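Local coordinates for SusD family protein (Bacteroides uniformis, PDB 7KV1), which probably binds beta-glucan at the bacterial cell surface, as a SusD-family surface glycan-binding protein built on tetratricopeptide-like helices, at residues A[404-407]-A[408-412]. Numbering follows the deposited sequence.
Sequences RYYR and YAETL. With NCO (cobalt hexammine(III)), chain C; EDO (1,2-ethanediol), chain D.
R407 ends a strand and holds the N-cap position of the helix that follows at once; its O accepts the amide of E410 at 2.9 Å, the donor standing above the carbonyl plane, and a weak second bond from T411 N. E410 turns back toward the strand, its CG anti to the backbone N (chi1 -168°) and the chain extended beyond, which lays OE1 against the ring edge of Y406, 3.6 Å from CD1. Ring and carboxylate planes lie 48° apart. A water links the same two parts, accepting from R407 N and donating to E410 OE1 at 2.6 Å. Salt bridges from K467 to OE1 and from R458 to OE2 probably keep this carboxylate ionised. The R407 guanidinium brings NH1 to 3.5 Å from A409 CB and forms salt bridges with E285, E461 and E465. Away from this dense centre, partly exposed Y405 sets CD1 over the centre of the Y406 ring, and its OH donates to O2 of an ethanediol, probably from the crystallisation liquor, at 2.6 Å; a leucine here would probably leave that Y406 face less well covered and the diol without its phenolic donor. At the far end, Y408 OH accepts from cobalt hexammine N5 at 3.1 Å. The classic beta bulge of Y405 and Y406 opposite W288, followed directly by the first turn of helix 408-420, joins the two-stranded antiparallel sheet to the helical core of this SusD-family fold.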
loop_
_atom_site.group_PDB
_atom_site.type_symbol
_atom_site.label_atom_id
_atom_site.label_comp_id
_atom_site.label_asym_id
_atom_site.label_seq_id
_atom_site.Cartn_x
_atom_site.Cartn_y
_atom_site.Cartn_z
ATOM N N ARG A 404 -7.946 -0.070 3.052
ATOM C CA ARG A 404 -7.396 0.826 4.098
ATOM C C ARG A 404 -5.944 1.090 3.694
ATOM O O ARG A 404 -5.145 0.134 3.697
ATOM C CB ARG A 404 -7.499 0.226 5.508
ATOM C CG ARG A 404 -8.889 0.222 6.133
ATOM C CD ARG A 404 -9.964 -0.571 5.406
ATOM N NE ARG A 404 -11.121 -0.752 6.294
ATOM C CZ ARG A 404 -12.223 -1.419 5.995
ATOM N NH1 ARG A 404 -12.384 -1.967 4.796
ATOM N NH2 ARG A 404 -13.198 -1.501 6.886
ATOM N N TYR A 405 -5.623 2.314 3.290
ATOM C CA TYR A 405 -4.295 2.618 2.686
ATOM C C TYR A 405 -3.350 3.170 3.745
ATOM O O TYR A 405 -2.231 2.639 3.859
ATOM C CB TYR A 405 -4.400 3.575 1.493
ATOM C CG TYR A 405 -3.211 3.462 0.570
ATOM C CD1 TYR A 405 -1.981 4.038 0.885
ATOM C CD2 TYR A 405 -3.302 2.706 -0.577
ATOM C CE1 TYR A 405 -0.880 3.888 0.054
ATOM C CE2 TYR A 405 -2.209 2.538 -1.413
ATOM C CZ TYR A 405 -0.996 3.134 -1.105
ATOM O OH TYR A 405 0.040 2.959 -1.987
ATOM N N TYR A 406 -3.808 4.169 4.501
ATOM C CA TYR A 406 -3.057 4.823 5.599
ATOM C C TYR A 406 -3.916 4.793 6.853
ATOM O O TYR A 406 -5.015 5.311 6.788
ATOM C CB TYR A 406 -2.694 6.267 5.250
ATOM C CG TYR A 406 -1.617 6.367 4.207
ATOM C CD1 TYR A 406 -0.445 5.635 4.348
ATOM C CD2 TYR A 406 -1.787 7.140 3.071
ATOM C CE1 TYR A 406 0.537 5.674 3.367
ATOM C CE2 TYR A 406 -0.799 7.205 2.100
ATOM C CZ TYR A 406 0.365 6.457 2.241
ATOM O OH TYR A 406 1.328 6.461 1.274
ATOM N N ARG A 407 -3.401 4.216 7.935
ATOM C CA ARG A 407 -4.043 4.213 9.273
ATOM C C ARG A 407 -3.169 4.996 10.267
ATOM O O ARG A 407 -1.941 4.988 10.158
ATOM C CB ARG A 407 -4.204 2.777 9.782
ATOM C CG ARG A 407 -5.044 1.914 8.863
ATOM C CD ARG A 407 -5.451 0.662 9.572
ATOM N NE ARG A 407 -4.488 -0.416 9.627
ATOM C CZ ARG A 407 -3.893 -0.881 10.729
ATOM N NH1 ARG A 407 -4.032 -0.268 11.890
ATOM N NH2 ARG A 407 -3.132 -1.967 10.653
ATOM N N TYR A 408 -3.784 5.555 11.283
ATOM C CA TYR A 408 -3.069 6.290 12.349
ATOM C C TYR A 408 -2.100 5.355 13.111
ATOM O O TYR A 408 -1.155 5.908 13.697
ATOM C CB TYR A 408 -4.093 6.987 13.247
ATOM C CG TYR A 408 -3.543 7.757 14.416
ATOM C CD1 TYR A 408 -2.883 8.967 14.244
ATOM C CD2 TYR A 408 -3.681 7.273 15.702
ATOM C CE1 TYR A 408 -2.401 9.676 15.331
ATOM C CE2 TYR A 408 -3.229 7.984 16.803
ATOM C CZ TYR A 408 -2.561 9.173 16.613
ATOM O OH TYR A 408 -2.101 9.866 17.688
ATOM N N ALA A 409 -2.277 4.025 13.110
ATOM C CA ALA A 409 -1.258 3.094 13.667
ATOM C C ALA A 409 0.085 3.340 12.963
ATOM O O ALA A 409 1.130 3.413 13.635
ATOM C CB ALA A 409 -1.686 1.643 13.578
ATOM N N GLU A 410 0.050 3.570 11.649
ATOM C CA GLU A 410 1.263 3.831 10.851
ATOM C C GLU A 410 1.842 5.223 11.164
ATOM O O GLU A 410 3.077 5.370 11.172
ATOM C CB GLU A 410 0.963 3.597 9.368
ATOM C CG GLU A 410 2.212 3.562 8.549
ATOM C CD GLU A 410 2.085 3.291 7.064
ATOM O OE1 GLU A 410 0.951 3.187 6.535
ATOM O OE2 GLU A 410 3.153 3.080 6.466
ATOM N N THR A 411 1.003 6.223 11.433
ATOM C CA THR A 411 1.459 7.543 11.950
ATOM C C THR A 411 2.321 7.318 13.201
ATOM O O THR A 411 3.451 7.846 13.252
ATOM C CB THR A 411 0.272 8.477 12.214
ATOM O OG1 THR A 411 -0.631 8.458 11.097
ATOM C CG2 THR A 411 0.747 9.877 12.524
ATOM N N LEU A 412 1.833 6.535 14.169
ATOM C CA LEU A 412 2.532 6.362 15.469
ATOM C C LEU A 412 3.847 5.625 15.213
ATOM O O LEU A 412 4.888 6.082 15.726
ATOM C CB LEU A 412 1.631 5.611 16.459
ATOM C CG LEU A 412 0.427 6.392 16.992
ATOM C CD1 LEU A 412 -0.571 5.439 17.621
ATOM C CD2 LEU A 412 0.828 7.469 18.009
HETATM CO CO NCO C . -4.743 12.141 20.139
HETATM N N1 NCO C . -6.544 12.808 19.556
HETATM N N2 NCO C . -2.880 11.652 20.663
HETATM N N3 NCO C . -5.315 12.032 22.120
HETATM N N4 NCO C . -4.175 14.012 20.391
HETATM N N5 NCO C . -4.122 12.221 18.197
HETATM N N6 NCO C . -5.298 10.256 19.922
HETATM C C1 EDO D . 3.636 2.529 -3.289
HETATM O O1 EDO D . 2.490 2.677 -4.112
HETATM C C2 EDO D . 3.303 2.087 -1.915
HETATM O O2 EDO D . 2.495 3.039 -1.226
HETATM O O HOH W 1 -1.421 2.356 7.329
#